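Local structure of PrgZ (Enterococcus faecalis, 4FAJ) at residues A[60-65]-A[291-296]; A[122-127]-A[188-193]; A[301-306]-A[355-360]; A[343-348]-A[432-437]; A[367-372]-A[380-385]. The protein acts as a membrane-anchored, extracellular pheromone receptor of the solute-binding protein type, holding a peptide that is probably passed on for uptake. All coordinates share one frame; numbering follows the deposited sequence. Where two conformers were deposited one is given.

Contact 1 (A[60-65]-A[291-296]); sequences QVATLT and QLDEAP
Asp293 and Glu294 point their CB atoms at strand 61-65 and grip two of its amides, two residues apart. With CG beside its own backbone N, Asp293 brings OD2 to Thr63 N at 2.9 Å, using the anti lone pair, while Asp293 N bonds Thr63 O at 2.8 Å, almost along the C=O axis; side chain and main chain together thus engage both the N and the O of Thr63. Glu294 needs its extra length. CG takes the crowded position (chi1 69°), the extended chain crosses Leu64 at about a right angle, and Glu294 OE1 meets Thr65 N at 2.7 Å. Thr65 OG1 reaches Glu294 OE1 from above the carboxylate plane at 2.9 Å, so one oxygen takes two donors. Leu292 CD2 rests on Thr63 CG2 at 3.6 Å. Asp293 OD1 forms a salt bridge with Lys542. Strand 61-66 pairs with strand 271-276 and strand 294-297 with strand 528-539, so the contact couples two sheets, and the Leu292 and Pro296 side chains pack against helix 280-288.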
# COMPACT_ATOMS: atom_id res chain seq x y z
N GLN A 60 -8.47 -25.17 -15.42
CA GLN A 60 -8.13 -24.34 -14.27
C GLN A 60 -7.47 -23.06 -14.74
O GLN A 60 -6.26 -22.86 -14.58
CB GLN A 60 -7.24 -25.11 -13.28
CG GLN A 60 -7.88 -26.38 -12.73
CD GLN A 60 -9.13 -26.11 -11.89
OE1 GLN A 60 -10.24 -26.51 -12.25
NE2 GLN A 60 -8.96 -25.44 -10.77
N VAL A 61 -8.29 -22.18 -15.31
CA VAL A 61 -7.81 -20.90 -15.84
C VAL A 61 -8.84 -19.82 -15.51
O VAL A 61 -10.03 -20.10 -15.41
CB VAL A 61 -7.57 -20.97 -17.37
CG1 VAL A 61 -7.32 -19.58 -17.95
CG2 VAL A 61 -6.41 -21.90 -17.68
N ALA A 62 -8.37 -18.59 -15.31
CA ALA A 62 -9.26 -17.46 -15.04
C ALA A 62 -8.66 -16.20 -15.61
O ALA A 62 -7.44 -16.12 -15.82
CB ALA A 62 -9.47 -17.29 -13.54
N THR A 63 -9.52 -15.21 -15.83
CA THR A 63 -9.11 -13.87 -16.19
C THR A 63 -9.68 -12.92 -15.14
O THR A 63 -10.90 -12.81 -14.99
CB THR A 63 -9.58 -13.50 -17.60
OG1 THR A 63 -9.03 -14.43 -18.54
CG2 THR A 63 -9.13 -12.09 -17.97
N LEU A 64 -8.79 -12.25 -14.43
CA LEU A 64 -9.14 -11.36 -13.33
C LEU A 64 -8.76 -9.93 -13.69
O LEU A 64 -8.25 -9.67 -14.78
CB LEU A 64 -8.43 -11.79 -12.04
CG LEU A 64 -8.60 -13.27 -11.62
CD1 LEU A 64 -7.80 -13.56 -10.35
CD2 LEU A 64 -10.06 -13.65 -11.43
N THR A 65 -9.00 -8.99 -12.78
CA THR A 65 -8.81 -7.58 -13.09
C THR A 65 -7.79 -6.91 -12.19
O THR A 65 -7.49 -7.40 -11.10
CB THR A 65 -10.15 -6.80 -13.02
OG1 THR A 65 -10.64 -6.81 -11.68
CG2 THR A 65 -11.18 -7.44 -13.93
N GLN A 291 -16.15 -12.88 -20.50
CA GLN A 291 -14.79 -12.50 -20.92
C GLN A 291 -13.93 -12.05 -19.74
O GLN A 291 -12.72 -11.87 -19.89
CB GLN A 291 -14.85 -11.39 -21.97
CG GLN A 291 -15.50 -11.81 -23.27
CD GLN A 291 -14.84 -13.04 -23.85
OE1 GLN A 291 -15.45 -14.10 -23.94
NE2 GLN A 291 -13.58 -12.91 -24.22
N LEU A 292 -14.54 -11.83 -18.58
CA LEU A 292 -13.83 -11.59 -17.34
C LEU A 292 -14.50 -12.40 -16.25
O LEU A 292 -15.72 -12.58 -16.28
CB LEU A 292 -13.87 -10.09 -16.97
CG LEU A 292 -12.93 -9.11 -17.68
CD1 LEU A 292 -13.22 -7.64 -17.23
CD2 LEU A 292 -11.47 -9.44 -17.43
N ASP A 293 -13.72 -12.86 -15.28
CA ASP A 293 -14.26 -13.64 -14.16
C ASP A 293 -14.47 -12.78 -12.89
O ASP A 293 -14.96 -13.26 -11.88
CB ASP A 293 -13.36 -14.85 -13.89
CG ASP A 293 -13.30 -15.79 -15.08
OD1 ASP A 293 -14.37 -16.15 -15.60
OD2 ASP A 293 -12.19 -16.19 -15.52
N GLU A 294 -14.11 -11.51 -12.96
CA GLU A 294 -14.47 -10.54 -11.93
C GLU A 294 -14.61 -9.16 -12.57
O GLU A 294 -14.10 -8.94 -13.67
CB GLU A 294 -13.43 -10.51 -10.80
CG GLU A 294 -12.12 -9.93 -11.19
CD GLU A 294 -11.11 -9.86 -10.05
OE1 GLU A 294 -10.02 -9.30 -10.28
OE2 GLU A 294 -11.40 -10.35 -8.94
N ALA A 295 -15.33 -8.27 -11.90
CA ALA A 295 -15.54 -6.91 -12.36
C ALA A 295 -15.64 -5.97 -11.16
O ALA A 295 -16.47 -6.20 -10.28
CB ALA A 295 -16.80 -6.82 -13.21
N PRO A 296 -14.82 -4.91 -11.13
CA PRO A 296 -14.93 -3.96 -10.03
C PRO A 296 -16.19 -3.11 -10.17
O PRO A 296 -16.68 -2.92 -11.30
CB PRO A 296 -13.67 -3.10 -10.19
CG PRO A 296 -13.42 -3.12 -11.65
CD PRO A 296 -13.75 -4.52 -12.07

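Contact 2 (A[122-127]-A[188-193]); sequences TIVIRD and EKTLEI
Strands 122-124 and 190-193 run antiparallel, with Ile123 and Leu191 as the hydrogen-bonded pair (Ile123 N to Leu191 O 2.9 Å, Leu191 N to Ile123 O 2.8 Å), and Ile125 N prolongs the ladder to Lys189 O at 2.7 Å. Side chains alternate accordingly. Ile123, Leu191 and Ile193 share the buried face, where Ile123 CD1 meets Ile193 CD1 tip to tip at 4.0 Å; bulky aliphatic side chains suit it, Leu191 packing on Phe142 and Ile193 on Trp146 of helix 139-150. These are the middle strands of a four-stranded antiparallel sheet backed by a helix, consistent with the extra domain that OppA-like proteins carry beyond the two lobes of the binding cleft. Thr122, Val124, Thr190 and Glu192 line the more polar face, with the Thr122 and Thr190 CG2 methyls 3.8 Å apart. A water there donates to Glu192 OE1 and lies 2.6 Å from Thr122 OG1. Past the strand, the extended Lys189 crosses Asp127 at about a right angle, and Lys189 NZ meets Asp127 OD1 from above the carboxylate plane in a salt bridge modelled very short, 2.4 Å.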
# COMPACT_ATOMS: atom_id res chain seq x y z
N THR A 122 15.81 -15.86 15.45
CA THR A 122 16.48 -16.92 14.70
C THR A 122 15.46 -17.70 13.89
O THR A 122 14.44 -18.14 14.43
CB THR A 122 17.27 -17.87 15.63
OG1 THR A 122 18.27 -17.12 16.32
CG2 THR A 122 17.94 -18.99 14.83
N ILE A 123 15.72 -17.83 12.60
CA ILE A 123 14.76 -18.40 11.65
C ILE A 123 15.46 -19.42 10.77
O ILE A 123 16.58 -19.19 10.30
CB ILE A 123 14.14 -17.30 10.76
CG1 ILE A 123 13.41 -16.27 11.63
CG2 ILE A 123 13.23 -17.91 9.69
CD1 ILE A 123 13.16 -14.95 10.95
N VAL A 124 14.81 -20.56 10.53
CA VAL A 124 15.39 -21.60 9.69
C VAL A 124 14.60 -21.68 8.38
O VAL A 124 13.38 -21.77 8.40
CB VAL A 124 15.40 -22.98 10.41
CG1 VAL A 124 15.85 -24.08 9.45
CG2 VAL A 124 16.32 -22.94 11.63
N ILE A 125 15.32 -21.66 7.26
CA ILE A 125 14.71 -21.80 5.93
C ILE A 125 14.43 -23.27 5.66
O ILE A 125 15.30 -24.12 5.89
CB ILE A 125 15.63 -21.24 4.82
CG1 ILE A 125 15.69 -19.71 4.90
CG2 ILE A 125 15.18 -21.70 3.44
CD1 ILE A 125 16.98 -19.13 4.38
N ARG A 126 13.21 -23.60 5.19
CA ARG A 126 12.87 -25.00 4.98
C ARG A 126 13.72 -25.68 3.90
O ARG A 126 14.21 -25.04 2.96
CB ARG A 126 11.38 -25.19 4.64
CG ARG A 126 10.94 -24.76 3.25
CD ARG A 126 9.43 -25.03 3.02
NE ARG A 126 8.59 -24.33 4.00
CZ ARG A 126 7.76 -24.90 4.89
NH1 ARG A 126 7.57 -26.21 4.93
NH2 ARG A 126 7.07 -24.12 5.73
N ASP A 127 13.88 -26.99 4.07
CA ASP A 127 14.51 -27.84 3.08
C ASP A 127 13.62 -27.82 1.85
O ASP A 127 12.39 -28.00 1.94
CB ASP A 127 14.63 -29.28 3.59
CG ASP A 127 15.59 -29.43 4.78
OD1 ASP A 127 16.39 -28.52 5.04
OD2 ASP A 127 15.55 -30.50 5.43
N GLU A 188 23.80 -22.38 5.49
CA GLU A 188 23.03 -22.02 4.30
C GLU A 188 21.54 -21.80 4.61
O GLU A 188 20.84 -21.16 3.82
CB GLU A 188 23.19 -23.09 3.21
CG GLU A 188 22.15 -24.18 3.27
CD GLU A 188 22.18 -25.12 2.07
OE1 GLU A 188 23.18 -25.85 1.91
OE2 GLU A 188 21.20 -25.13 1.29
N LYS A 189 21.06 -22.31 5.75
CA LYS A 189 19.62 -22.33 6.07
C LYS A 189 19.17 -21.57 7.31
O LYS A 189 17.98 -21.57 7.59
CB LYS A 189 19.13 -23.78 6.18
CG LYS A 189 19.24 -24.58 4.88
CD LYS A 189 18.51 -25.92 4.96
CE LYS A 189 19.06 -26.93 3.95
NZ LYS A 189 18.68 -28.33 4.27
N THR A 190 20.07 -20.93 8.04
CA THR A 190 19.68 -20.22 9.26
C THR A 190 19.97 -18.73 9.15
O THR A 190 21.05 -18.33 8.69
CB THR A 190 20.35 -20.83 10.52
OG1 THR A 190 19.92 -22.19 10.67
CG2 THR A 190 19.98 -20.06 11.80
N LEU A 191 18.99 -17.93 9.56
CA LEU A 191 19.10 -16.48 9.63
C LEU A 191 19.02 -16.04 11.09
O LEU A 191 18.17 -16.52 11.84
CB LEU A 191 17.95 -15.85 8.86
CG LEU A 191 18.07 -15.71 7.35
CD1 LEU A 191 16.70 -15.31 6.76
CD2 LEU A 191 19.15 -14.67 6.99
N GLU A 192 19.89 -15.11 11.49
CA GLU A 192 19.78 -14.47 12.80
C GLU A 192 19.67 -12.95 12.61
O GLU A 192 20.47 -12.36 11.89
CB GLU A 192 20.97 -14.80 13.70
CG GLU A 192 20.90 -14.17 15.09
CD GLU A 192 22.14 -14.40 15.93
OE1 GLU A 192 22.44 -15.57 16.22
OE2 GLU A 192 22.80 -13.41 16.32
N ILE A 193 18.67 -12.33 13.24
CA ILE A 193 18.40 -10.89 13.12
C ILE A 193 18.37 -10.28 14.50
O ILE A 193 17.73 -10.85 15.41
CB ILE A 193 17.02 -10.64 12.48
CG1 ILE A 193 16.91 -11.31 11.11
CG2 ILE A 193 16.73 -9.13 12.37
CD1 ILE A 193 15.49 -11.74 10.81
O HOH W 1 20.76 -17.60 16.60

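Contact 3 (A[301-306]-A[355-360]); sequences YAKQYK and LLDNGS. With ZN (zinc ion), chain G; ZN (zinc ion), chain F.
The C-terminal end of helix 348-356, leading into an Asx turn at Asn358, here meets helix 299-305. Asp357 is the first residue to leave helical angles, with a positive phi of 53°. From CB, CG swings anti to the backbone N (chi1 -161°), which brings the carboxylate up against Lys303 and Lys306. Asp357 OD2 lies along the aliphatic part of Lys303, 3.6 Å from Lys303 CB, so the long lysine chain serves as an apolar wall. OD1 does the polar work. Asp357 OD1 binds a zinc ion at 2.2 Å and accepts a salt-bridging hydrogen bond of 2.7 Å from Lys306 NZ, which comes from above the carboxylate plane. The same NZ, its chain bent at chi3, donates to Asp357 O at 3.1 Å. The zinc, 3.1 Å from Lys306 NZ, may lower the lysine's pKa, an effect the carboxylate would counter. Small Ala302 lets the chains close up, Ala302 CB lying 3.5 Å from Asp357 O. Tyr301 serves a second zinc site through OH, completed by Glu279 and Glu421. In the Asx turn Asn358 OD1 accepts from Ser360 N and, on an in-plane lone pair, from Ser360 OG at 2.9 Å.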
# COMPACT_ATOMS: atom_id res chain seq x y z
N TYR A 301 -23.13 1.80 -10.92
CA TYR A 301 -22.93 0.39 -11.28
C TYR A 301 -23.08 -0.49 -10.03
O TYR A 301 -23.71 -1.54 -10.08
CB TYR A 301 -21.55 0.18 -11.90
CG TYR A 301 -21.23 1.10 -13.06
CD1 TYR A 301 -21.77 0.87 -14.32
CD2 TYR A 301 -20.39 2.19 -12.90
CE1 TYR A 301 -21.48 1.71 -15.41
CE2 TYR A 301 -20.11 3.06 -13.98
CZ TYR A 301 -20.65 2.80 -15.23
OH TYR A 301 -20.35 3.62 -16.30
N ALA A 302 -22.48 -0.06 -8.93
CA ALA A 302 -22.62 -0.79 -7.66
C ALA A 302 -24.07 -0.78 -7.19
O ALA A 302 -24.60 -1.81 -6.76
CB ALA A 302 -21.72 -0.18 -6.61
N LYS A 303 -24.72 0.38 -7.27
CA LYS A 303 -26.15 0.52 -6.95
C LYS A 303 -27.01 -0.52 -7.68
O LYS A 303 -27.87 -1.17 -7.07
CB LYS A 303 -26.62 1.94 -7.29
CG LYS A 303 -27.98 2.32 -6.67
CD LYS A 303 -28.19 3.82 -6.70
CE LYS A 303 -29.12 4.29 -5.58
NZ LYS A 303 -30.53 3.90 -5.82
N GLN A 304 -26.78 -0.70 -8.97
CA GLN A 304 -27.58 -1.64 -9.75
C GLN A 304 -27.25 -3.13 -9.49
O GLN A 304 -28.13 -3.98 -9.60
CB GLN A 304 -27.48 -1.32 -11.25
CG GLN A 304 -28.06 0.04 -11.63
CD GLN A 304 -29.46 0.27 -11.07
OE1 GLN A 304 -30.19 -0.68 -10.77
NE2 GLN A 304 -29.84 1.53 -10.94
N TYR A 305 -26.00 -3.44 -9.14
CA TYR A 305 -25.59 -4.85 -8.92
C TYR A 305 -25.52 -5.30 -7.45
O TYR A 305 -25.18 -6.46 -7.15
CB TYR A 305 -24.25 -5.12 -9.63
CG TYR A 305 -24.43 -5.29 -11.12
CD1 TYR A 305 -24.34 -4.21 -11.98
CD2 TYR A 305 -24.72 -6.54 -11.66
CE1 TYR A 305 -24.54 -4.37 -13.35
CE2 TYR A 305 -24.92 -6.71 -13.03
CZ TYR A 305 -24.82 -5.62 -13.87
OH TYR A 305 -25.01 -5.78 -15.23
N LYS A 306 -25.88 -4.38 -6.56
CA LYS A 306 -25.82 -4.57 -5.11
C LYS A 306 -26.51 -5.86 -4.62
O LYS A 306 -26.04 -6.52 -3.69
CB LYS A 306 -26.47 -3.35 -4.42
CG LYS A 306 -26.00 -3.07 -3.02
CD LYS A 306 -26.26 -1.61 -2.63
CE LYS A 306 -25.06 -0.70 -2.96
NZ LYS A 306 -25.11 0.54 -2.14
N LEU A 355 -21.30 8.95 -4.59
CA LEU A 355 -20.26 8.69 -5.58
C LEU A 355 -19.75 7.25 -5.54
O LEU A 355 -19.69 6.59 -6.57
CB LEU A 355 -19.11 9.68 -5.41
CG LEU A 355 -18.05 9.70 -6.51
CD1 LEU A 355 -17.31 11.02 -6.48
CD2 LEU A 355 -17.09 8.55 -6.38
N LEU A 356 -19.39 6.75 -4.35
CA LEU A 356 -18.84 5.41 -4.23
C LEU A 356 -19.92 4.35 -4.09
O LEU A 356 -19.95 3.40 -4.87
CB LEU A 356 -17.88 5.33 -3.06
CG LEU A 356 -16.69 6.28 -3.19
CD1 LEU A 356 -15.87 6.21 -1.92
CD2 LEU A 356 -15.87 5.96 -4.42
N ASP A 357 -20.76 4.49 -3.07
CA ASP A 357 -21.97 3.69 -2.90
C ASP A 357 -21.70 2.17 -2.96
O ASP A 357 -22.47 1.41 -3.55
CB ASP A 357 -23.00 4.09 -3.96
CG ASP A 357 -24.40 3.67 -3.61
OD1 ASP A 357 -24.62 3.20 -2.47
OD2 ASP A 357 -25.29 3.82 -4.47
N ASN A 358 -20.62 1.74 -2.32
CA ASN A 358 -20.15 0.37 -2.48
C ASN A 358 -19.48 -0.20 -1.23
O ASN A 358 -18.61 -1.05 -1.34
CB ASN A 358 -19.14 0.34 -3.64
CG ASN A 358 -17.89 1.14 -3.34
OD1 ASN A 358 -17.78 1.78 -2.28
ND2 ASN A 358 -16.94 1.13 -4.27
N GLY A 359 -19.88 0.28 -0.06
CA GLY A 359 -19.33 -0.22 1.19
C GLY A 359 -18.11 0.53 1.69
O GLY A 359 -17.60 0.23 2.76
N SER A 360 -17.66 1.52 0.93
CA SER A 360 -16.64 2.45 1.44
C SER A 360 -17.29 3.28 2.55
O SER A 360 -18.52 3.41 2.58
CB SER A 360 -16.12 3.36 0.34
OG SER A 360 -15.47 2.62 -0.69
ZN ZN G . -26.67 3.14 -1.69
ZN ZN F . -18.62 4.53 -16.67

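Contact 4 (A[343-348]-A[432-437]); sequences NYAIDR and GQLQDS
A single water is the best-held polar atom here, gripped by three hydrogen bonds of 2.7 Å: it donates to Ala345 O and to Gln433 O and accepts from Ser437 OG. It joins the C-terminal ends of two helices, 336-345 and 421-437, and Gln433 O takes it in addition to its helical bond from Ser437 N. The first helix passes through a tight link into helix 348-356, with Asp347 at the centre of an inverse gamma turn and as N-cap; its carboxylate is turned to that next helix, where OD2 bonds Ser350 OG. The backbone N of Asp347 is met by the neighbouring helix. Gln433, its chain bent at chi2 (-79°), folds its OE1 over to Asp347 N at 3.2 Å, but the N-H comes from above the amide plane, and at 148° the bond is only moderately straight. Glutamine suits the place because it is long enough to cross to the link and remains uncharged. Apolar contacts complete the interface. Ala345 and Ser437 are small enough for the backbones to come close, with their CB atoms 3.7 Å apart. Leu434 slants across Ile346, Leu434 CD2 resting 3.8 Å from Ile346 CD1 and 4.1 Å from Ala345 CB.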
# COMPACT_ATOMS: atom_id res chain seq x y z
N ASN A 343 -9.96 20.75 4.78
CA ASN A 343 -10.48 19.65 5.59
C ASN A 343 -11.97 19.81 5.91
O ASN A 343 -12.76 18.89 5.69
CB ASN A 343 -9.71 19.51 6.90
CG ASN A 343 -10.31 18.48 7.81
OD1 ASN A 343 -10.37 17.29 7.48
ND2 ASN A 343 -10.81 18.92 8.96
N TYR A 344 -12.36 20.97 6.43
CA TYR A 344 -13.76 21.18 6.83
C TYR A 344 -14.73 21.22 5.65
O TYR A 344 -15.94 20.98 5.81
CB TYR A 344 -13.90 22.44 7.69
CG TYR A 344 -13.47 22.24 9.12
CD1 TYR A 344 -14.15 21.37 9.96
CD2 TYR A 344 -12.36 22.91 9.63
CE1 TYR A 344 -13.77 21.19 11.27
CE2 TYR A 344 -11.96 22.73 10.94
CZ TYR A 344 -12.67 21.87 11.76
OH TYR A 344 -12.26 21.69 13.06
N ALA A 345 -14.21 21.53 4.46
CA ALA A 345 -15.05 21.66 3.27
C ALA A 345 -15.47 20.32 2.66
O ALA A 345 -16.40 20.29 1.84
CB ALA A 345 -14.35 22.51 2.22
N ILE A 346 -14.80 19.22 3.01
CA ILE A 346 -15.10 17.92 2.38
C ILE A 346 -16.30 17.21 3.02
O ILE A 346 -16.24 16.80 4.18
CB ILE A 346 -13.89 16.95 2.37
CG1 ILE A 346 -12.64 17.61 1.76
CG2 ILE A 346 -14.23 15.69 1.58
CD1 ILE A 346 -12.90 18.35 0.51
N ASP A 347 -17.38 17.10 2.25
CA ASP A 347 -18.56 16.37 2.68
C ASP A 347 -18.34 14.88 2.39
O ASP A 347 -18.73 14.37 1.34
CB ASP A 347 -19.81 16.89 1.98
CG ASP A 347 -21.10 16.27 2.51
OD1 ASP A 347 -21.06 15.31 3.29
OD2 ASP A 347 -22.18 16.76 2.10
N ARG A 348 -17.72 14.21 3.35
CA ARG A 348 -17.32 12.81 3.19
C ARG A 348 -18.52 11.87 3.05
O ARG A 348 -18.47 10.93 2.27
CB ARG A 348 -16.45 12.37 4.38
CG ARG A 348 -15.14 13.12 4.47
CD ARG A 348 -14.41 12.85 5.79
NE ARG A 348 -13.14 13.57 5.84
CZ ARG A 348 -13.00 14.87 6.05
NH1 ARG A 348 -14.05 15.66 6.26
NH2 ARG A 348 -11.78 15.41 6.06
N GLY A 432 -15.52 20.43 -6.79
CA GLY A 432 -16.77 21.14 -6.53
C GLY A 432 -16.99 21.50 -5.07
O GLY A 432 -17.50 22.57 -4.77
N GLN A 433 -16.61 20.60 -4.17
CA GLN A 433 -16.68 20.84 -2.72
C GLN A 433 -15.77 21.97 -2.28
O GLN A 433 -16.17 22.84 -1.50
CB GLN A 433 -16.31 19.58 -1.95
CG GLN A 433 -17.25 18.44 -2.21
CD GLN A 433 -18.53 18.57 -1.44
OE1 GLN A 433 -18.53 18.72 -0.21
NE2 GLN A 433 -19.64 18.48 -2.14
N LEU A 434 -14.54 21.96 -2.79
CA LEU A 434 -13.57 22.98 -2.42
C LEU A 434 -13.99 24.34 -3.00
O LEU A 434 -14.00 25.34 -2.30
CB LEU A 434 -12.17 22.57 -2.86
CG LEU A 434 -11.57 21.40 -2.07
CD1 LEU A 434 -10.20 21.04 -2.62
CD2 LEU A 434 -11.49 21.72 -0.58
N GLN A 435 -14.38 24.35 -4.27
CA GLN A 435 -14.83 25.58 -4.92
C GLN A 435 -16.08 26.16 -4.25
O GLN A 435 -16.22 27.37 -4.15
CB GLN A 435 -15.02 25.37 -6.43
CG GLN A 435 -13.67 25.16 -7.13
CD GLN A 435 -13.74 24.98 -8.64
OE1 GLN A 435 -12.72 25.06 -9.31
NE2 GLN A 435 -14.92 24.71 -9.17
N ASP A 436 -16.96 25.30 -3.74
CA ASP A 436 -18.21 25.74 -3.10
C ASP A 436 -18.03 26.38 -1.72
O ASP A 436 -18.85 27.20 -1.31
CB ASP A 436 -19.20 24.58 -2.98
CG ASP A 436 -20.61 25.05 -2.62
OD1 ASP A 436 -21.12 25.99 -3.26
OD2 ASP A 436 -21.22 24.47 -1.68
N SER A 437 -16.99 25.99 -0.99
CA SER A 437 -16.75 26.50 0.37
C SER A 437 -15.60 27.49 0.48
O SER A 437 -15.53 28.25 1.45
CB SER A 437 -16.50 25.35 1.34
OG SER A 437 -17.69 24.65 1.61
O HOH W 2 -17.82 22.19 0.57

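Contact 5 (A[367-372]-A[380-385]); sequences VPKEMA and DFANEK. With ZN (zinc ion), chain H.
The buried half of this contact is a close fit of small and flat groups. The Val367 and Phe381 side chains cross at about a right angle, Val367 CG2 lying 3.6 Å from Phe381 CE2, while Ala382 CB, a small methyl that fits close to two carbonyls, lies 3.5 Å from both Val367 O and Pro368 O. Phe381 N donates to Ala372 O at 2.9 Å, nearly along the C=O axis, and helix 510-524 packs against the ring, Trp511 edge-to-face and Lys515 in a cation-pi contact. A water lies within reach of Pro368 O and Asp380 OD1 and accepts from Ala372 N. The other half is charged and nearer the solvent, with Glu370 exposed. Its CB points away from 380-385, and Glu370 OE2 binds a zinc ion at 2.2 Å, whereas Glu370 N goes to Asp380 OD2 at 2.7 Å in a nearly straight bond (171°) on the syn lone pair. The two carboxylates stand almost perpendicular, Glu370 OE1 and Asp380 OD2 4.1 Å apart, a repulsion the metal would be expected to ease. Asp380 OD1 accepts from Ala382 N at 2.9 Å, an Asx turn leading into the inverse gamma turn centred on Ala382.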
# COMPACT_ATOMS: atom_id res chain seq x y z
N VAL A 367 -6.02 6.96 10.50
CA VAL A 367 -6.01 5.50 10.62
C VAL A 367 -7.42 4.98 10.37
O VAL A 367 -8.38 5.55 10.89
CB VAL A 367 -5.54 5.04 12.02
CG1 VAL A 367 -5.62 3.53 12.14
CG2 VAL A 367 -4.11 5.51 12.28
N PRO A 368 -7.55 3.94 9.53
CA PRO A 368 -8.86 3.36 9.25
C PRO A 368 -9.44 2.49 10.37
O PRO A 368 -8.71 2.03 11.23
CB PRO A 368 -8.62 2.51 8.01
CG PRO A 368 -7.17 2.14 8.06
CD PRO A 368 -6.48 3.29 8.73
N LYS A 369 -10.75 2.27 10.33
CA LYS A 369 -11.44 1.42 11.30
C LYS A 369 -11.24 -0.06 10.98
O LYS A 369 -10.92 -0.43 9.83
CB LYS A 369 -12.94 1.73 11.32
CG LYS A 369 -13.26 3.11 11.85
CD LYS A 369 -14.64 3.62 11.43
CE LYS A 369 -15.68 3.49 12.49
NZ LYS A 369 -16.88 4.34 12.12
N GLU A 370 -11.43 -0.89 12.00
CA GLU A 370 -11.42 -2.36 11.91
C GLU A 370 -10.05 -2.94 11.55
O GLU A 370 -9.97 -4.06 11.07
CB GLU A 370 -12.45 -2.90 10.89
CG GLU A 370 -13.79 -2.22 10.87
CD GLU A 370 -14.48 -2.23 12.21
OE1 GLU A 370 -14.25 -3.17 13.01
OE2 GLU A 370 -15.28 -1.29 12.44
N MET A 371 -8.99 -2.18 11.78
CA MET A 371 -7.65 -2.62 11.43
C MET A 371 -6.91 -3.06 12.68
O MET A 371 -6.42 -4.19 12.75
CB MET A 371 -6.89 -1.47 10.75
CG MET A 371 -5.44 -1.76 10.36
SD MET A 371 -4.54 -0.23 10.01
CE MET A 371 -4.03 0.28 11.66
N ALA A 372 -6.81 -2.16 13.65
CA ALA A 372 -5.97 -2.37 14.82
C ALA A 372 -6.78 -2.22 16.10
O ALA A 372 -7.49 -1.23 16.28
CB ALA A 372 -4.83 -1.39 14.83
N ASP A 380 -11.03 -0.57 19.04
CA ASP A 380 -10.50 -0.11 17.75
C ASP A 380 -9.67 1.15 18.00
O ASP A 380 -10.10 2.01 18.77
CB ASP A 380 -11.68 0.19 16.80
CG ASP A 380 -11.26 0.34 15.35
OD1 ASP A 380 -10.16 0.87 15.06
OD2 ASP A 380 -12.06 -0.02 14.46
N PHE A 381 -8.50 1.26 17.37
CA PHE A 381 -7.66 2.47 17.46
C PHE A 381 -8.39 3.70 16.91
O PHE A 381 -8.26 4.83 17.42
CB PHE A 381 -6.36 2.28 16.68
CG PHE A 381 -5.39 3.44 16.78
CD1 PHE A 381 -4.49 3.53 17.82
CD2 PHE A 381 -5.36 4.42 15.80
CE1 PHE A 381 -3.58 4.58 17.90
CE2 PHE A 381 -4.47 5.49 15.90
CZ PHE A 381 -3.58 5.56 16.96
N ALA A 382 -9.15 3.47 15.84
CA ALA A 382 -9.88 4.53 15.17
C ALA A 382 -11.26 4.69 15.82
O ALA A 382 -12.28 4.39 15.22
CB ALA A 382 -9.99 4.20 13.68
N ASN A 383 -11.30 5.16 17.07
CA ASN A 383 -12.56 5.25 17.81
C ASN A 383 -13.01 6.67 18.15
O ASN A 383 -13.88 6.86 19.01
CB ASN A 383 -12.49 4.39 19.07
CG ASN A 383 -11.44 4.85 20.05
OD1 ASN A 383 -10.58 5.68 19.74
ND2 ASN A 383 -11.49 4.29 21.25
N GLU A 384 -12.42 7.65 17.47
CA GLU A 384 -12.77 9.06 17.66
C GLU A 384 -13.06 9.69 16.31
O GLU A 384 -12.36 9.43 15.33
CB GLU A 384 -11.61 9.81 18.32
CG GLU A 384 -11.41 9.49 19.77
CD GLU A 384 -10.29 10.30 20.39
OE1 GLU A 384 -10.32 11.54 20.29
OE2 GLU A 384 -9.37 9.70 20.99
N LYS A 385 -14.10 10.52 16.26
CA LYS A 385 -14.44 11.24 15.05
C LYS A 385 -13.60 12.53 15.00
O LYS A 385 -14.04 13.59 15.47
CB LYS A 385 -15.94 11.54 15.01
CG LYS A 385 -16.46 11.89 13.63
CD LYS A 385 -17.94 12.18 13.69
CE LYS A 385 -18.62 11.96 12.35
NZ LYS A 385 -20.11 12.03 12.50
ZN ZN H . -15.89 -1.63 14.49
O HOH W 3 -8.37 0.22 13.27

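Regular beta pairing appears in contact 2 alone, with a salt bridge beyond its ladder; contact 1 relies mainly on carboxylate-to-amide bonds between strands of different sheets. Contacts 3, 4 and 5 are the more buried, yet contact 3 holds two zinc ligands and contact 5 one, whereas 4, like 2, lies away from the metals and uses a water bridge, a glutamine-to-amide bond and apolar packing. Contacts 1 and 3 sit on consecutive elements, strand 294-297 and helix 299-305; contacts 3 and 4 share the run of helices 336-345 and 348-356, their segments alternating along the chain. Contact 5 is nested within the loop closed by contact 4. Contact 2 stands apart, its centre about 53 Å from that of contact 4.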